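Local structure of lectin (Trichosanthes anguina, 4HR6) at residues 10-15 / 129-134; 233-238 / 245-250. The protein binds galactose-type sugars through a pair of beta-trefoil domains and forms the lectin part of a nontoxic, three-chain homologue of type II ribosome-inactivating proteins. One frame throughout, in Å; residues are numbered along the deposited sequence.

Contact 1 (10-15 / 129-134); sequences TRISGR and WRVGNY
Ser-13 and Arg-130 form an antiparallel hydrogen-bonded pair: Ser-13 N reaches Arg-130 O at 3.0 Å and Arg-130 N returns to Ser-13 O at 2.8 Å, both nearly straight. One residue on, Ile-12 and Val-131 make the non-hydrogen-bonded pair, and the pairing continues with Gly-132 N bonded to Arg-11 O. A water sits beside Ser-13 and Arg-130, accepting from Ser-13 OG at 2.7 Å and donating to Arg-130 O and Gly-132 O, so it bridges the two segments. On the opposite face, Ile-12 CG2 lies 4.2 Å from CB of Trp-129, with the two side chains oblique to each other. CE3 of the indole lies obliquely against Gly-14, 3.7 Å from its CA. This is the meeting of strand 7-13 with strand 130-131, which places the end of the first ricin-type beta-trefoil beside its opening strand.

Beyond the paired residues the Arg-11 chain, bent at chi2 and chi3, runs past Asn-133. NH1 donates to Asn-133 O at 3.0 Å, but the bond is bent (131° at the hydrogen) and its acceptor lies 27° out of the guanidinium plane. Thr-10 OG1, anti to its backbone N (chi1 -172°), is held by Asp-184 of the neighbouring lectin chain, which also takes the N-H of Asn-133. Farther out, Arg-130 NH1 bonds Tyr-134 O and Gln-136 O, both in the chain that follows the strand, while Trp-129 NE1 is fixed by Leu-105 O and Ser-13 OG by Ser-177.

Contact 2 (233-238 / 245-250); sequences LAMDVA and KKIILH. With AMG (methyl alpha-D-galactopyranoside), chain E.
Ala-234 and His-250 bond reciprocally, N to O at 2.9 Å each way, and Ile-248 N to Asp-236 O and Ala-238 N to Lys-246 O continue the antiparallel pairing of strands whose axes lie 4.6 Å apart at 135°. Met-235, Val-237, Ile-247 and Leu-249 share one face. There Met-235 CG presses on Ile-247 CG2 at 3.4 Å, a close approach for two carbons, and Val-237 CG2 meets Ile-247 CD1. At the strand end, Leu-233 crosses Leu-249 at about a right angle, CB against CG at 3.6 Å.

The other face carries the sugar. Asp-236, its CG anti to the backbone N (chi1 172°), accepts from galactoside O3 through OD1 at 2.6 Å and from O4 through OD2 at 3.0 Å. OD1 also takes a hydrogen bond from Gln-258, which anchors the carboxylate, and lies 3.3 Å from His-250 CB. The His-250 ring turns one face to the sugar, C3 standing 3.8 Å above its plane toward the rim. With Asn-257, His-253, Asp-199 and the Arg-239 N-H also bonding the ligand, the hairpin forms one wall of a galactose site of the ricin-type beta-trefoil.

From the N terminus, strand 7-13 supplies the first half of contact 1, and the chain then travels through the first trefoil before 129-134 returns to it, closing a loop of 113 residues. The chain then enters the second trefoil with strand 138-143. Contact 2 is local by comparison: only six residues separate 233-238 from 245-250, which form a hairpin. The two loops follow in series, neither nested nor crossed, and the contacts stay about 16 Å apart at their nearest atoms. Contact 1 thus joins the two ends of the first domain beside another protein chain, whereas contact 2 pairs neighbouring strands at a sugar site of the second.

Contact 1 (10-15 / 129-134)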
# COMPACT_ATOMS: atom_id res chain seq x y z
N THR C 10 -16.33 -0.74 -12.63
CA THR C 10 -15.40 0.32 -12.20
C THR C 10 -15.00 1.25 -13.37
O THR C 10 -15.62 1.20 -14.44
CB THR C 10 -14.15 -0.33 -11.57
OG1 THR C 10 -13.32 0.67 -10.96
CG2 THR C 10 -13.38 -1.11 -12.59
N ARG C 11 -13.99 2.10 -13.16
CA ARG C 11 -13.40 2.90 -14.25
C ARG C 11 -11.99 2.44 -14.56
O ARG C 11 -11.35 1.73 -13.77
CB ARG C 11 -13.40 4.39 -13.92
CG ARG C 11 -14.78 5.02 -13.87
CD ARG C 11 -14.95 5.95 -12.69
NE ARG C 11 -14.99 7.35 -13.07
CZ ARG C 11 -14.91 8.37 -12.22
NH1 ARG C 11 -14.76 8.18 -10.92
NH2 ARG C 11 -14.97 9.61 -12.70
N ILE C 12 -11.53 2.81 -15.76
CA ILE C 12 -10.16 2.57 -16.17
C ILE C 12 -9.60 3.94 -16.54
O ILE C 12 -10.10 4.59 -17.46
CB ILE C 12 -10.07 1.63 -17.37
CG1 ILE C 12 -10.91 0.38 -17.13
CG2 ILE C 12 -8.62 1.25 -17.66
CD1 ILE C 12 -10.85 -0.63 -18.25
N SER C 13 -8.58 4.39 -15.80
CA SER C 13 -7.93 5.66 -16.10
C SER C 13 -6.47 5.43 -16.45
O SER C 13 -5.92 4.35 -16.19
CB SER C 13 -8.10 6.65 -14.95
OG SER C 13 -7.39 6.26 -13.79
N GLY C 14 -5.86 6.42 -17.08
CA GLY C 14 -4.45 6.30 -17.47
C GLY C 14 -3.80 7.61 -17.89
O GLY C 14 -3.80 8.60 -17.14
N ARG C 15 -3.24 7.59 -19.11
CA ARG C 15 -2.58 8.75 -19.72
C ARG C 15 -3.12 10.09 -19.25
O ARG C 15 -4.29 10.42 -19.47
CB ARG C 15 -2.76 8.68 -21.24
CG ARG C 15 -1.53 8.21 -21.99
CD ARG C 15 -0.61 9.36 -22.38
NE ARG C 15 -0.01 9.10 -23.68
CZ ARG C 15 0.84 9.92 -24.30
NH1 ARG C 15 1.32 9.57 -25.49
NH2 ARG C 15 1.22 11.06 -23.74
N TRP C 129 -2.12 1.79 -16.98
CA TRP C 129 -3.53 2.02 -16.63
C TRP C 129 -3.81 1.67 -15.17
O TRP C 129 -3.20 0.76 -14.63
CB TRP C 129 -4.43 1.18 -17.54
CG TRP C 129 -4.15 1.35 -18.98
CD1 TRP C 129 -3.36 0.57 -19.76
CD2 TRP C 129 -4.67 2.37 -19.82
NE1 TRP C 129 -3.35 1.04 -21.04
CE2 TRP C 129 -4.14 2.16 -21.11
CE3 TRP C 129 -5.52 3.47 -19.61
CZ2 TRP C 129 -4.44 2.98 -22.19
CZ3 TRP C 129 -5.82 4.29 -20.68
CH2 TRP C 129 -5.28 4.04 -21.96
N ARG C 130 -4.74 2.41 -14.57
CA ARG C 130 -5.30 2.12 -13.26
C ARG C 130 -6.75 1.66 -13.40
O ARG C 130 -7.65 2.45 -13.77
CB ARG C 130 -5.28 3.36 -12.37
CG ARG C 130 -5.82 3.09 -10.97
CD ARG C 130 -6.18 4.39 -10.27
NE ARG C 130 -5.00 5.19 -9.96
CZ ARG C 130 -5.04 6.44 -9.51
NH1 ARG C 130 -6.20 7.05 -9.31
NH2 ARG C 130 -3.90 7.09 -9.27
N VAL C 131 -6.98 0.39 -13.07
CA VAL C 131 -8.34 -0.14 -12.97
C VAL C 131 -8.84 0.13 -11.56
O VAL C 131 -8.29 -0.38 -10.60
CB VAL C 131 -8.36 -1.64 -13.23
CG1 VAL C 131 -9.77 -2.19 -13.08
CG2 VAL C 131 -7.81 -1.92 -14.62
N GLY C 132 -9.86 0.96 -11.45
CA GLY C 132 -10.32 1.39 -10.16
C GLY C 132 -11.17 2.63 -10.31
O GLY C 132 -11.07 3.35 -11.30
N ASN C 133 -12.00 2.87 -9.31
CA ASN C 133 -13.03 3.88 -9.41
C ASN C 133 -12.56 5.25 -8.95
O ASN C 133 -13.19 6.26 -9.25
CB ASN C 133 -14.26 3.46 -8.62
CG ASN C 133 -15.48 4.31 -8.95
OD1 ASN C 133 -15.79 4.52 -10.12
ND2 ASN C 133 -16.15 4.81 -7.92
N TYR C 134 -11.46 5.28 -8.20
CA TYR C 134 -10.86 6.56 -7.82
C TYR C 134 -9.82 6.92 -8.89
O TYR C 134 -8.79 6.26 -8.98
CB TYR C 134 -10.22 6.45 -6.44
CG TYR C 134 -9.75 7.75 -5.86
CD1 TYR C 134 -10.62 8.57 -5.16
CD2 TYR C 134 -8.43 8.15 -5.99
CE1 TYR C 134 -10.18 9.76 -4.62
CE2 TYR C 134 -7.98 9.34 -5.46
CZ TYR C 134 -8.86 10.13 -4.77
OH TYR C 134 -8.40 11.30 -4.24
O HOH W 1 -8.82 4.37 -12.54

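Contact 2 (233-238 / 245-250)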
# COMPACT_ATOMS: atom_id res chain seq x y z
N LEU C 233 14.03 -2.87 -12.67
CA LEU C 233 15.00 -2.05 -11.94
C LEU C 233 14.29 -1.15 -10.92
O LEU C 233 13.15 -0.73 -11.13
CB LEU C 233 15.80 -1.16 -12.90
CG LEU C 233 16.50 -1.81 -14.11
CD1 LEU C 233 17.01 -0.73 -15.06
CD2 LEU C 233 17.63 -2.73 -13.68
N ALA C 234 15.01 -0.82 -9.84
CA ALA C 234 14.48 -0.05 -8.71
C ALA C 234 15.20 1.27 -8.51
O ALA C 234 16.41 1.38 -8.68
CB ALA C 234 14.61 -0.87 -7.45
N MET C 235 14.44 2.27 -8.09
CA MET C 235 14.97 3.54 -7.64
C MET C 235 15.86 3.28 -6.41
O MET C 235 15.57 2.42 -5.58
CB MET C 235 13.80 4.46 -7.31
CG MET C 235 14.13 5.93 -7.33
SD MET C 235 12.68 7.00 -7.31
CE MET C 235 11.93 6.59 -8.87
N ASP C 236 16.97 4.01 -6.33
CA ASP C 236 18.10 3.61 -5.49
C ASP C 236 18.94 4.84 -5.15
O ASP C 236 19.33 5.60 -6.04
CB ASP C 236 18.92 2.54 -6.23
CG ASP C 236 20.24 2.18 -5.53
OD1 ASP C 236 20.68 1.01 -5.60
OD2 ASP C 236 20.85 3.07 -4.93
N VAL C 237 19.18 5.02 -3.86
CA VAL C 237 20.04 6.09 -3.35
C VAL C 237 21.48 5.60 -3.47
O VAL C 237 21.88 4.65 -2.80
CB VAL C 237 19.72 6.46 -1.89
CG1 VAL C 237 20.55 7.66 -1.44
CG2 VAL C 237 18.23 6.76 -1.71
N ALA C 238 22.24 6.27 -4.35
CA ALA C 238 23.60 5.83 -4.71
C ALA C 238 24.50 5.69 -3.49
O ALA C 238 24.64 6.64 -2.71
CB ALA C 238 24.21 6.83 -5.69
N LYS C 245 23.76 13.35 -3.56
CA LYS C 245 22.69 14.00 -4.33
C LYS C 245 22.28 13.24 -5.61
O LYS C 245 21.74 13.85 -6.54
CB LYS C 245 23.08 15.44 -4.67
CG LYS C 245 22.52 16.48 -3.71
CD LYS C 245 23.18 16.42 -2.35
CE LYS C 245 22.64 17.52 -1.44
NZ LYS C 245 22.89 18.88 -2.00
N LYS C 246 22.53 11.92 -5.66
CA LYS C 246 22.23 11.11 -6.85
C LYS C 246 21.25 9.94 -6.58
O LYS C 246 21.57 8.99 -5.84
CB LYS C 246 23.52 10.56 -7.50
CG LYS C 246 24.03 11.36 -8.70
CD LYS C 246 24.89 12.54 -8.29
CE LYS C 246 25.52 13.26 -9.48
NZ LYS C 246 24.77 14.48 -9.90
N ILE C 247 20.08 10.01 -7.21
CA ILE C 247 19.14 8.90 -7.28
C ILE C 247 19.35 8.19 -8.62
O ILE C 247 19.27 8.83 -9.68
CB ILE C 247 17.68 9.37 -7.18
CG1 ILE C 247 17.48 10.27 -5.97
CG2 ILE C 247 16.73 8.17 -7.15
CD1 ILE C 247 17.96 9.66 -4.67
N ILE C 248 19.61 6.89 -8.57
CA ILE C 248 19.85 6.11 -9.77
C ILE C 248 18.84 4.96 -9.90
O ILE C 248 18.08 4.69 -8.98
CB ILE C 248 21.29 5.53 -9.77
CG1 ILE C 248 21.47 4.49 -8.67
CG2 ILE C 248 22.31 6.66 -9.63
CD1 ILE C 248 22.81 3.77 -8.70
N LEU C 249 18.89 4.29 -11.06
CA LEU C 249 18.05 3.15 -11.38
C LEU C 249 18.91 1.90 -11.41
O LEU C 249 19.72 1.72 -12.30
CB LEU C 249 17.38 3.37 -12.73
CG LEU C 249 16.30 2.38 -13.17
CD1 LEU C 249 15.15 2.33 -12.16
CD2 LEU C 249 15.77 2.79 -14.53
N HIS C 250 18.71 1.02 -10.44
CA HIS C 250 19.66 -0.04 -10.14
C HIS C 250 19.00 -1.41 -10.18
O HIS C 250 17.78 -1.52 -10.16
CB HIS C 250 20.25 0.23 -8.76
CG HIS C 250 21.47 -0.57 -8.44
ND1 HIS C 250 21.41 -1.81 -7.86
CD2 HIS C 250 22.78 -0.29 -8.62
CE1 HIS C 250 22.64 -2.28 -7.70
NE2 HIS C 250 23.49 -1.37 -8.15
C1 AMG E . 26.33 -0.11 -3.90
C2 AMG E . 24.89 -0.14 -3.40
C3 AMG E . 23.89 -0.16 -4.56
C4 AMG E . 24.18 1.01 -5.50
C5 AMG E . 25.67 1.04 -5.89
C6 AMG E . 26.04 2.27 -6.72
C7 AMG E . 27.96 -1.76 -4.42
O1 AMG E . 26.64 -1.29 -4.65
O2 AMG E . 24.73 -1.30 -2.57
O3 AMG E . 22.54 -0.07 -4.10
O4 AMG E . 23.78 2.23 -4.86
O5 AMG E . 26.49 1.05 -4.72
O6 AMG E . 27.25 1.99 -7.42